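Local coordinates for protein alpha-L-arabinofuranosidase B (Aspergillus kawachii, PDB 6SXT) that hydrolyses terminal non-reducing alpha-L-arabinofuranosyl residues from arabinan, arabinoxylan and arabinogalactan, and carries a C-terminal arabinose-binding domain beside its catalytic domain, at residues A[38-43]-A[66-71]; A[398-403]-A[420-425]; A[426-431]-A[467-472]; A[445-450]-A[473-478]. All blocks are in the same frame, centred on the assembly; numbering follows the deposited sequence.

Contact 1: residues A[38-43]-A[66-71]; sequences RGSDDT and ANTTCL. With NAG (2-acetamido-2-deoxy-beta-D-glucopyranose), chain D.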
# COMPACT_ATOMS: atom_id res chain seq x y z
N ARG A 38 2.89 1.65 -17.56
CA ARG A 38 2.45 0.27 -17.85
C ARG A 38 3.63 -0.56 -18.33
O ARG A 38 4.53 -0.06 -19.01
CB ARG A 38 1.29 0.24 -18.82
CG ARG A 38 1.60 0.70 -20.24
CD ARG A 38 0.33 0.73 -21.05
NE ARG A 38 0.61 1.25 -22.36
CZ ARG A 38 -0.30 1.57 -23.25
NH1 ARG A 38 -1.59 1.52 -22.96
NH2 ARG A 38 0.10 2.05 -24.43
N GLY A 39 3.57 -1.85 -18.03
CA GLY A 39 4.71 -2.73 -18.31
C GLY A 39 4.83 -3.12 -19.76
O GLY A 39 5.96 -3.48 -20.19
N SER A 40 3.77 -3.09 -20.52
CA SER A 40 3.76 -3.55 -21.94
C SER A 40 4.74 -2.73 -22.77
O SER A 40 5.55 -3.27 -23.55
CB SER A 40 2.39 -3.46 -22.48
OG SER A 40 1.90 -2.10 -22.37
N ASP A 41 4.75 -1.41 -22.62
CA ASP A 41 5.61 -0.55 -23.45
C ASP A 41 6.38 0.47 -22.60
O ASP A 41 7.11 1.32 -23.17
CB ASP A 41 4.81 0.10 -24.58
CG ASP A 41 3.64 0.97 -24.13
OD1 ASP A 41 3.60 1.28 -22.89
OD2 ASP A 41 2.84 1.38 -25.00
N ASP A 42 6.26 0.42 -21.27
CA ASP A 42 6.92 1.34 -20.34
C ASP A 42 6.51 2.80 -20.56
O ASP A 42 7.20 3.65 -19.98
CB ASP A 42 8.43 1.19 -20.39
CG ASP A 42 8.92 -0.03 -19.63
OD1 ASP A 42 8.20 -0.51 -18.74
OD2 ASP A 42 10.05 -0.45 -19.91
N THR A 43 5.43 3.04 -21.28
CA THR A 43 4.96 4.43 -21.42
C THR A 43 4.06 4.83 -20.24
O THR A 43 3.63 4.00 -19.45
CB THR A 43 4.24 4.67 -22.75
OG1 THR A 43 2.97 4.01 -22.80
CG2 THR A 43 5.13 4.24 -23.90
N ALA A 66 -5.00 -2.34 -19.32
CA ALA A 66 -5.62 -3.59 -19.82
C ALA A 66 -4.52 -4.52 -20.35
O ALA A 66 -3.60 -4.08 -21.06
CB ALA A 66 -6.62 -3.27 -20.89
N ASN A 67 -4.58 -5.81 -19.99
CA ASN A 67 -3.65 -6.81 -20.55
C ASN A 67 -2.21 -6.47 -20.24
O ASN A 67 -1.33 -6.80 -21.03
CB ASN A 67 -3.83 -7.01 -22.06
CG ASN A 67 -5.25 -7.31 -22.37
OD1 ASN A 67 -5.98 -6.40 -22.77
ND2 ASN A 67 -5.63 -8.56 -22.13
N THR A 68 -1.95 -5.82 -19.10
CA THR A 68 -0.59 -5.56 -18.65
C THR A 68 -0.65 -5.25 -17.16
O THR A 68 -1.68 -5.56 -16.52
CB THR A 68 0.07 -4.46 -19.50
OG1 THR A 68 1.46 -4.38 -19.21
CG2 THR A 68 -0.56 -3.08 -19.37
N THR A 69 0.44 -4.68 -16.68
CA THR A 69 0.62 -4.30 -15.27
C THR A 69 0.88 -2.80 -15.22
O THR A 69 1.46 -2.26 -16.17
CB THR A 69 1.75 -5.09 -14.62
OG1 THR A 69 2.95 -4.84 -15.34
CG2 THR A 69 1.37 -6.55 -14.55
N CYS A 70 0.51 -2.18 -14.12
CA CYS A 70 0.73 -0.72 -13.97
C CYS A 70 1.33 -0.43 -12.61
O CYS A 70 0.99 -1.08 -11.61
CB CYS A 70 -0.56 0.04 -14.12
SG CYS A 70 -0.97 0.36 -15.86
N LEU A 71 2.17 0.60 -12.62
CA LEU A 71 2.78 1.20 -11.43
C LEU A 71 2.33 2.65 -11.36
O LEU A 71 2.14 3.29 -12.41
CB LEU A 71 4.29 1.16 -11.58
CG LEU A 71 4.92 -0.24 -11.63
CD1 LEU A 71 6.41 -0.15 -11.88
CD2 LEU A 71 4.62 -1.03 -10.37
C1 NAG D . -6.98 -8.94 -22.37
C2 NAG D . -7.16 -9.97 -23.48
C3 NAG D . -8.65 -10.31 -23.67
C4 NAG D . -9.31 -10.67 -22.33
C5 NAG D . -8.89 -9.73 -21.20
C6 NAG D . -9.33 -10.26 -19.81
C7 NAG D . -5.29 -9.89 -25.08
C8 NAG D . -4.73 -9.27 -26.31
N2 NAG D . -6.52 -9.51 -24.72
O3 NAG D . -8.84 -11.39 -24.64
O4 NAG D . -10.73 -10.77 -22.47
O5 NAG D . -7.47 -9.50 -21.13
O6 NAG D . -8.78 -11.60 -19.59
O7 NAG D . -4.64 -10.71 -24.42

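Contact 2: residues A[398-403]-A[420-425]; sequences IRHYNF and ATFCPQ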
# COMPACT_ATOMS: atom_id res chain seq x y z
N ILE A 398 0.05 -22.67 -0.88
CA ILE A 398 0.99 -21.92 -1.72
C ILE A 398 1.22 -20.55 -1.06
O ILE A 398 0.23 -19.85 -0.78
CB ILE A 398 0.49 -21.77 -3.16
CG1 ILE A 398 0.20 -23.15 -3.79
CG2 ILE A 398 1.52 -20.98 -3.93
CD1 ILE A 398 -0.20 -23.12 -5.24
N ARG A 399 2.47 -20.24 -0.79
CA ARG A 399 2.86 -18.94 -0.18
C ARG A 399 4.09 -18.46 -0.89
O ARG A 399 4.93 -19.25 -1.36
CB ARG A 399 3.03 -19.08 1.34
CG ARG A 399 4.19 -19.98 1.76
CD ARG A 399 5.54 -19.31 1.84
NE ARG A 399 5.61 -18.31 2.87
CZ ARG A 399 5.70 -18.53 4.17
NH1 ARG A 399 5.90 -19.77 4.63
NH2 ARG A 399 5.59 -17.55 5.04
N HIS A 400 4.27 -17.15 -0.97
CA HIS A 400 5.54 -16.62 -1.46
C HIS A 400 6.52 -16.41 -0.30
O HIS A 400 6.12 -16.06 0.83
CB HIS A 400 5.33 -15.38 -2.35
CG HIS A 400 4.75 -14.18 -1.67
ND1 HIS A 400 5.54 -13.32 -0.94
CD2 HIS A 400 3.51 -13.67 -1.72
CE1 HIS A 400 4.78 -12.32 -0.53
NE2 HIS A 400 3.51 -12.54 -0.96
N TYR A 401 7.80 -16.57 -0.61
CA TYR A 401 8.91 -16.44 0.33
C TYR A 401 10.16 -16.16 -0.48
O TYR A 401 10.53 -16.94 -1.38
CB TYR A 401 9.08 -17.75 1.13
CG TYR A 401 10.05 -17.58 2.25
CD1 TYR A 401 11.40 -17.73 2.06
CD2 TYR A 401 9.58 -17.23 3.50
CE1 TYR A 401 12.28 -17.55 3.12
CE2 TYR A 401 10.44 -17.04 4.56
CZ TYR A 401 11.79 -17.21 4.36
OH TYR A 401 12.65 -17.01 5.39
N ASN A 402 10.77 -15.00 -0.25
CA ASN A 402 11.83 -14.50 -1.14
C ASN A 402 11.31 -14.49 -2.59
O ASN A 402 12.06 -14.67 -3.54
CB ASN A 402 13.11 -15.34 -1.06
CG ASN A 402 13.93 -15.01 0.17
OD1 ASN A 402 13.89 -13.88 0.66
ND2 ASN A 402 14.62 -16.01 0.72
N PHE A 403 9.98 -14.31 -2.75
CA PHE A 403 9.29 -14.21 -4.06
C PHE A 403 9.32 -15.52 -4.87
O PHE A 403 8.88 -15.53 -6.02
CB PHE A 403 9.84 -13.06 -4.91
CG PHE A 403 9.73 -11.72 -4.21
CD1 PHE A 403 8.53 -11.32 -3.64
CD2 PHE A 403 10.83 -10.93 -4.05
CE1 PHE A 403 8.44 -10.09 -2.98
CE2 PHE A 403 10.73 -9.68 -3.45
CZ PHE A 403 9.55 -9.31 -2.88
N ALA A 420 0.20 -15.96 1.67
CA ALA A 420 -0.57 -17.08 1.08
C ALA A 420 -1.90 -16.62 0.48
O ALA A 420 -2.75 -17.45 0.17
CB ALA A 420 -0.80 -18.16 2.13
N THR A 421 -2.12 -15.31 0.33
CA THR A 421 -3.39 -14.80 -0.20
C THR A 421 -3.18 -14.23 -1.59
O THR A 421 -2.26 -13.42 -1.79
CB THR A 421 -3.99 -13.77 0.76
OG1 THR A 421 -4.20 -14.37 2.03
CG2 THR A 421 -5.31 -13.23 0.29
N PHE A 422 -4.02 -14.65 -2.51
CA PHE A 422 -3.90 -14.26 -3.94
C PHE A 422 -5.27 -13.87 -4.43
O PHE A 422 -6.31 -14.49 -4.13
CB PHE A 422 -3.28 -15.39 -4.76
CG PHE A 422 -1.89 -15.71 -4.30
CD1 PHE A 422 -0.76 -15.07 -4.79
CD2 PHE A 422 -1.71 -16.66 -3.30
CE1 PHE A 422 0.51 -15.34 -4.32
CE2 PHE A 422 -0.44 -16.96 -2.85
CZ PHE A 422 0.67 -16.28 -3.31
N CYS A 423 -5.28 -12.83 -5.28
CA CYS A 423 -6.50 -12.23 -5.78
C CYS A 423 -6.63 -12.54 -7.25
O CYS A 423 -5.76 -12.17 -8.04
CB CYS A 423 -6.47 -10.72 -5.58
SG CYS A 423 -6.27 -10.26 -3.82
N PRO A 424 -7.66 -13.30 -7.68
CA PRO A 424 -7.80 -13.64 -9.08
C PRO A 424 -8.03 -12.34 -9.87
O PRO A 424 -8.78 -11.44 -9.40
CB PRO A 424 -9.01 -14.56 -9.15
CG PRO A 424 -9.10 -15.11 -7.73
CD PRO A 424 -8.64 -13.98 -6.83
N GLN A 425 -7.45 -12.35 -11.04
CA GLN A 425 -7.59 -11.23 -12.01
C GLN A 425 -7.86 -11.85 -13.37
O GLN A 425 -7.20 -12.88 -13.71
CB GLN A 425 -6.31 -10.42 -12.00
CG GLN A 425 -6.40 -9.16 -12.86
CD GLN A 425 -5.17 -8.30 -12.83
OE1 GLN A 425 -4.39 -8.27 -11.86
NE2 GLN A 425 -4.99 -7.52 -13.91
O HOH W 1 -2.33 -19.78 -1.19
O HOH W 2 0.26 -12.56 -1.09

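Contact 3: residues A[426-431]-A[467-472]; sequences AALNGE and TSFNND. With NAG (2-acetamido-2-deoxy-beta-D-glucopyranose), chain D.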
# COMPACT_ATOMS: atom_id res chain seq x y z
N ALA A 426 -8.73 -11.28 -14.16
CA ALA A 426 -8.91 -11.77 -15.55
C ALA A 426 -7.53 -11.93 -16.17
O ALA A 426 -6.70 -11.01 -16.17
CB ALA A 426 -9.80 -10.78 -16.29
N ALA A 427 -7.22 -13.09 -16.79
CA ALA A 427 -5.87 -13.37 -17.26
C ALA A 427 -5.36 -12.27 -18.18
O ALA A 427 -6.10 -11.81 -19.08
CB ALA A 427 -5.79 -14.71 -17.99
N LEU A 428 -4.10 -11.92 -18.02
CA LEU A 428 -3.49 -10.87 -18.86
C LEU A 428 -3.51 -11.27 -20.34
O LEU A 428 -3.56 -10.37 -21.19
CB LEU A 428 -2.11 -10.52 -18.40
CG LEU A 428 -1.98 -9.97 -16.98
CD1 LEU A 428 -0.59 -9.38 -16.78
CD2 LEU A 428 -3.05 -8.97 -16.64
N ASN A 429 -3.46 -12.58 -20.67
CA ASN A 429 -3.54 -13.00 -22.09
C ASN A 429 -4.94 -13.45 -22.47
O ASN A 429 -5.10 -14.00 -23.57
CB ASN A 429 -2.47 -14.06 -22.39
CG ASN A 429 -2.80 -15.40 -21.79
OD1 ASN A 429 -3.85 -15.53 -21.16
ND2 ASN A 429 -1.89 -16.34 -21.98
N GLY A 430 -5.95 -13.29 -21.62
CA GLY A 430 -7.33 -13.71 -21.88
C GLY A 430 -7.60 -15.20 -21.73
O GLY A 430 -8.72 -15.58 -21.92
N GLU A 431 -6.63 -15.98 -21.26
CA GLU A 431 -6.83 -17.44 -21.09
C GLU A 431 -6.87 -17.76 -19.60
O GLU A 431 -5.80 -18.08 -19.04
CB GLU A 431 -5.71 -18.19 -21.81
CG GLU A 431 -5.59 -17.90 -23.30
CD GLU A 431 -4.55 -18.78 -24.01
OE1 GLU A 431 -4.57 -19.99 -23.78
OE2 GLU A 431 -3.74 -18.25 -24.77
N THR A 467 9.99 -10.86 -20.77
CA THR A 467 9.76 -11.84 -21.85
C THR A 467 8.72 -12.85 -21.43
O THR A 467 8.93 -13.48 -20.38
CB THR A 467 11.07 -12.52 -22.23
OG1 THR A 467 11.94 -11.47 -22.61
CG2 THR A 467 10.91 -13.49 -23.38
N SER A 468 7.64 -12.93 -22.17
CA SER A 468 6.56 -13.93 -22.00
C SER A 468 5.82 -13.67 -20.67
O SER A 468 5.13 -14.56 -20.22
CB SER A 468 7.13 -15.36 -22.02
OG SER A 468 6.12 -16.31 -22.23
N PHE A 469 5.89 -12.45 -20.14
CA PHE A 469 5.30 -12.20 -18.80
C PHE A 469 3.81 -12.48 -18.86
O PHE A 469 3.28 -13.24 -18.02
CB PHE A 469 5.58 -10.77 -18.29
CG PHE A 469 4.98 -10.58 -16.93
CD1 PHE A 469 5.64 -10.96 -15.79
CD2 PHE A 469 3.71 -10.04 -16.83
CE1 PHE A 469 5.07 -10.76 -14.54
CE2 PHE A 469 3.13 -9.86 -15.57
CZ PHE A 469 3.81 -10.22 -14.44
N ASN A 470 3.08 -11.84 -19.76
CA ASN A 470 1.62 -11.95 -19.80
C ASN A 470 1.24 -13.44 -19.91
O ASN A 470 0.29 -13.87 -19.25
CB ASN A 470 1.00 -11.16 -20.93
CG ASN A 470 0.94 -9.67 -20.66
OD1 ASN A 470 1.52 -9.18 -19.69
ND2 ASN A 470 0.19 -9.00 -21.52
N ASN A 471 1.88 -14.19 -20.80
CA ASN A 471 1.52 -15.63 -20.95
C ASN A 471 1.88 -16.41 -19.68
O ASN A 471 1.03 -17.24 -19.23
CB ASN A 471 2.21 -16.20 -22.19
CG ASN A 471 1.57 -15.73 -23.47
OD1 ASN A 471 0.38 -15.41 -23.52
ND2 ASN A 471 2.35 -15.80 -24.55
N ASP A 472 3.03 -16.12 -19.09
CA ASP A 472 3.60 -16.90 -17.95
C ASP A 472 2.84 -16.61 -16.65
O ASP A 472 3.07 -17.35 -15.69
CB ASP A 472 5.08 -16.66 -17.76
CG ASP A 472 5.99 -17.08 -18.92
OD1 ASP A 472 5.45 -17.67 -19.92
OD2 ASP A 472 7.17 -16.74 -18.81
C1 NAG D . -6.98 -8.94 -22.37
C2 NAG D . -7.16 -9.97 -23.48
C3 NAG D . -8.65 -10.31 -23.67
C4 NAG D . -9.31 -10.67 -22.33
C5 NAG D . -8.89 -9.73 -21.20
C6 NAG D . -9.33 -10.26 -19.81
C7 NAG D . -5.29 -9.89 -25.08
C8 NAG D . -4.73 -9.27 -26.31
N2 NAG D . -6.52 -9.51 -24.72
O3 NAG D . -8.84 -11.39 -24.64
O4 NAG D . -10.73 -10.77 -22.47
O5 NAG D . -7.47 -9.50 -21.13
O6 NAG D . -8.78 -11.60 -19.59
O7 NAG D . -4.64 -10.71 -24.42
O HOH W 3 -1.53 -10.34 -23.61

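Contact 4: residues A[445-450]-A[473-478]; sequences FRHYEN and VSFEIE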
# COMPACT_ATOMS: atom_id res chain seq x y z
N PHE A 445 1.52 -14.97 -9.57
CA PHE A 445 1.96 -16.36 -9.94
C PHE A 445 2.61 -16.29 -11.32
O PHE A 445 1.95 -15.81 -12.27
CB PHE A 445 0.83 -17.37 -10.04
CG PHE A 445 0.36 -18.06 -8.78
CD1 PHE A 445 0.21 -17.43 -7.56
CD2 PHE A 445 0.07 -19.42 -8.84
CE1 PHE A 445 -0.29 -18.09 -6.46
CE2 PHE A 445 -0.41 -20.09 -7.74
CZ PHE A 445 -0.56 -19.44 -6.55
N ARG A 446 3.84 -16.76 -11.46
CA ARG A 446 4.56 -16.70 -12.75
C ARG A 446 5.49 -17.91 -12.83
O ARG A 446 6.31 -18.08 -11.91
CB ARG A 446 5.36 -15.39 -12.87
CG ARG A 446 5.99 -15.15 -14.25
CD ARG A 446 7.46 -15.60 -14.35
NE ARG A 446 7.79 -15.51 -15.77
CZ ARG A 446 8.19 -14.39 -16.38
NH1 ARG A 446 8.58 -13.35 -15.68
NH2 ARG A 446 8.25 -14.38 -17.70
N HIS A 447 5.36 -18.69 -13.91
CA HIS A 447 6.30 -19.82 -14.14
C HIS A 447 7.53 -19.29 -14.90
O HIS A 447 7.43 -18.47 -15.84
CB HIS A 447 5.64 -21.06 -14.75
CG HIS A 447 5.15 -20.86 -16.13
ND1 HIS A 447 6.01 -21.06 -17.20
CD2 HIS A 447 3.98 -20.41 -16.63
CE1 HIS A 447 5.35 -20.80 -18.30
NE2 HIS A 447 4.12 -20.37 -17.99
N TYR A 448 8.69 -19.74 -14.45
CA TYR A 448 10.00 -19.36 -15.02
C TYR A 448 10.93 -20.58 -14.85
O TYR A 448 11.21 -20.99 -13.72
CB TYR A 448 10.55 -18.10 -14.35
CG TYR A 448 11.82 -17.58 -14.98
CD1 TYR A 448 11.77 -16.71 -16.05
CD2 TYR A 448 13.04 -17.98 -14.49
CE1 TYR A 448 12.94 -16.22 -16.61
CE2 TYR A 448 14.22 -17.50 -15.05
CZ TYR A 448 14.15 -16.63 -16.12
OH TYR A 448 15.30 -16.15 -16.68
N GLU A 449 11.36 -21.10 -16.00
CA GLU A 449 12.13 -22.39 -16.08
C GLU A 449 11.33 -23.46 -15.32
O GLU A 449 11.93 -24.24 -14.56
CB GLU A 449 13.55 -22.17 -15.58
CG GLU A 449 14.32 -21.24 -16.51
CD GLU A 449 15.80 -21.06 -16.23
OE1 GLU A 449 16.27 -21.48 -15.18
OE2 GLU A 449 16.48 -20.50 -17.07
N ASN A 450 10.01 -23.48 -15.48
CA ASN A 450 9.11 -24.48 -14.89
C ASN A 450 9.09 -24.46 -13.37
O ASN A 450 8.66 -25.46 -12.78
CB ASN A 450 9.50 -25.87 -15.44
CG ASN A 450 9.40 -25.91 -16.95
OD1 ASN A 450 8.59 -25.23 -17.55
ND2 ASN A 450 10.17 -26.80 -17.58
N VAL A 473 1.93 -15.61 -16.64
CA VAL A 473 1.08 -15.35 -15.45
C VAL A 473 -0.37 -15.67 -15.74
O VAL A 473 -1.23 -15.33 -14.90
CB VAL A 473 1.26 -13.90 -14.94
CG1 VAL A 473 2.69 -13.56 -14.63
CG2 VAL A 473 0.60 -12.88 -15.87
N SER A 474 -0.70 -16.35 -16.83
CA SER A 474 -2.07 -16.67 -17.19
C SER A 474 -2.25 -18.19 -17.10
O SER A 474 -1.45 -18.92 -17.76
CB SER A 474 -2.41 -16.16 -18.56
OG SER A 474 -2.31 -14.71 -18.59
N PHE A 475 -3.24 -18.64 -16.36
CA PHE A 475 -3.49 -20.09 -16.13
C PHE A 475 -4.95 -20.38 -16.35
O PHE A 475 -5.83 -19.68 -15.85
CB PHE A 475 -3.09 -20.48 -14.71
CG PHE A 475 -1.65 -20.21 -14.44
CD1 PHE A 475 -0.65 -21.14 -14.76
CD2 PHE A 475 -1.25 -18.99 -13.92
CE1 PHE A 475 0.67 -20.88 -14.49
CE2 PHE A 475 0.08 -18.74 -13.66
CZ PHE A 475 1.06 -19.66 -13.94
N GLU A 476 -5.25 -21.47 -17.06
CA GLU A 476 -6.63 -21.94 -17.21
C GLU A 476 -7.04 -22.77 -16.01
O GLU A 476 -6.24 -23.62 -15.55
CB GLU A 476 -6.78 -22.75 -18.49
CG GLU A 476 -6.79 -21.89 -19.75
CD GLU A 476 -8.10 -21.17 -20.04
OE1 GLU A 476 -9.05 -21.25 -19.24
OE2 GLU A 476 -8.15 -20.55 -21.11
N ILE A 477 -8.24 -22.56 -15.53
CA ILE A 477 -8.82 -23.27 -14.37
C ILE A 477 -9.53 -24.49 -14.94
O ILE A 477 -10.47 -24.34 -15.73
CB ILE A 477 -9.79 -22.39 -13.58
CG1 ILE A 477 -9.15 -21.08 -13.12
CG2 ILE A 477 -10.38 -23.18 -12.41
CD1 ILE A 477 -10.17 -20.05 -12.68
N GLU A 478 -9.05 -25.66 -14.51
CA GLU A 478 -9.59 -26.95 -15.00
C GLU A 478 -10.06 -27.77 -13.81
O GLU A 478 -9.69 -27.52 -12.67
CB GLU A 478 -8.55 -27.62 -15.88
CG GLU A 478 -8.50 -26.88 -17.19
CD GLU A 478 -7.59 -27.39 -18.25
OE1 GLU A 478 -6.99 -28.48 -18.04
OE2 GLU A 478 -7.50 -26.67 -19.26
O HOH W 4 -0.73 -15.24 -12.28
O HOH W 5 1.11 -19.77 -18.32

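Contact 1: residues A[38-43]-A[66-71]
Arg38 and Cys70 face each other as an antiparallel, non-hydrogen-bonded pair where the two inner strands of a small four-stranded antiparallel sheet of the catalytic domain meet, 34-38 ending beside the start of 70-75. The Arg38 side chain begins against the 66-71 segment and then leaves it. Its CB touches Cys70 SG at 3.7 Å, a sulfur locked in the disulfide to Cys65, and Thr68 CG2 at 3.8 Å. A chi1 of 67° sets CG between the backbone N and the carbonyl carbon, and from CG the chain runs extended to NE, away from 66-71 and to Asp41 of its own loop. There the guanidinium grips Asp41 side-on: Asp41 OD1, bonded to NE, lies in the guanidinium plane but is met from above its carboxylate plane, and Arg38 NH2 makes the salt bridge to Asp41 OD2 at 2.9 Å. The third nitrogen, NH1, bonds to the carbonyl of Phe64. Asp41 OD1 also accepts from Thr43 OG1 and from Thr43 N, the latter bond closing an Asx turn, so three donors meet on one oxygen. Across the segments Gly39 N donates to Thr69 O at 2.8 Å. Beyond it, Ser40 CB packs on Thr68 OG1 at 3.5 Å.

Contact 2: residues A[398-403]-A[420-425]
In the arabinose-binding beta-trefoil domain, strand 396-401 lies beside the residues that leave helix 414-419 and enter strand 422-426, and Ile398, Arg399 and His400 meet Ala420 and Phe422 there. No direct hydrogen bond joins the two segments. The Ile398 carbonyl is the hub: Ala420 CA makes a CA-H...O contact with Ile398 O at 3.4 Å, and Phe422 brings the edge of its ring to the same oxygen through CE2. A water donates to Ile398 O at 2.6 Å, and the same water donates to Ala420 O. Alongside, Arg399 CB packs on Ala420 CB at 4.0 Å. The His400 imidazole crosses Phe422 obliquely, His400 CD2 lying 4.2 Å from Phe422 CZ. A second water lies in the imidazole plane, 3.3 Å from His400 NE2, and donates to Thr421 O; it also sits above one face of the Phe422 ring, toward the rim. NE2 has a further partner in Ser439 OG. The Arg399 chain bends at chi2 and chi3, NE donating to His400 O from above the carbonyl plane, while NH2 forms a salt bridge with Asp419. His400, Asn402, Phe403 and Asp419 bind substrate; the contact thus lies beside an arabinose-binding site of the beta-trefoil.

Contact 3: residues A[426-431]-A[467-472]
Asn429 ND2 donates to Asn471 OD1 across the contact, a nearly straight bond of 2.9 Å with an N-H...O angle of 169°. It ties a type I beta turn, Ala427 to Gly430, to the short helix 469-472 of the beta-trefoil domain. The acceptor lies in the amide plane of Asn429, whereas the two amide planes are turned 58° apart; ND2 has a second partner in Thr339 OG1. The other end of this amide is fixed by its own turn: Asn429 OD1 accepts from Glu431 N at 2.8 Å, making an Asx turn. Leu428 supplies the apolar part. Leu428 CB lies against the Asn470 amide, and Leu428 CD1 touches Asn470 OD1 at 3.6 Å and, at the ring edge, Phe469 CE2 at 3.9 Å. Asn470 ND2 also bonds to Asn67 O of the catalytic domain, and the N-acetylglucosamine on Asn67 lies over the turn. A water receives a bond from Asn470 ND2 and donates to Leu428 O and to the sugar O7. At the turn's beginning, the sugar O6 donates to Ala427 O at 2.7 Å.

Contact 4: residues A[445-450]-A[473-478]
Phe445, Arg446 and His447 on strand 444-448 of the beta-trefoil pack against Val473 and Phe475, which follow helix 469-472 and lead into strand 475-479. Carbon-to-carbon packing comes first. Phe475 points toward the other strand and sets CE2 against Phe445 CB at 3.9 Å, while Phe475 CE1 and CZ both lie 4.0 Å from His447 CD2. Val473 CG1 rests on CB and CG of Arg446, the latter pair 3.7 Å apart. Around the Phe445 carbonyl the contacts are weakly polar: Val473 CA makes a CA-H...O contact with Phe445 O at 3.3 Å, and the Phe475 ring edge approaches that oxygen too. Hydrogen bonding across the segments passes through water. One water donates to both Phe445 O and Val473 O; another donates to Ser474 O and lies in the His447 ring plane, beside NE2, which also bonds to Thr340 OG1. The ionic element is Arg446: NH2 reaches Asp472 in a salt bridge, and NE donates to His447 O. His447, Glu449 and Asp472 bind substrate, and His447 ND1 is hydrogen-bonded to a di(hydroxyethyl)ether molecule, probably from the crystallisation liquor. Tyr448 CD1 sits 4.1 Å above one face of the Arg446 guanidinium, toward its rim.

Overall arrangement
Contacts 2 and 4 are buried and built alike, each setting a strand with a histidine against the exit of a helix and a phenylalanine, bridged by two waters; they meet where Phe422 and Phe445 pack edge-to-face, with centres about 13 Å apart. Contacts 1 and 3 are only partly buried and differ in chemistry: contact 1 rests on a backbone bond and strand pairing, contact 3 on an asparagine amide pair and a leucine. The two share one glycan and touch each other across the domain boundary. Contacts 3 and 4 adjoin through helix 469-472, while the 426-431 segment continues directly from 420-425 of contact 2. Contact 1 alone belongs to the catalytic domain.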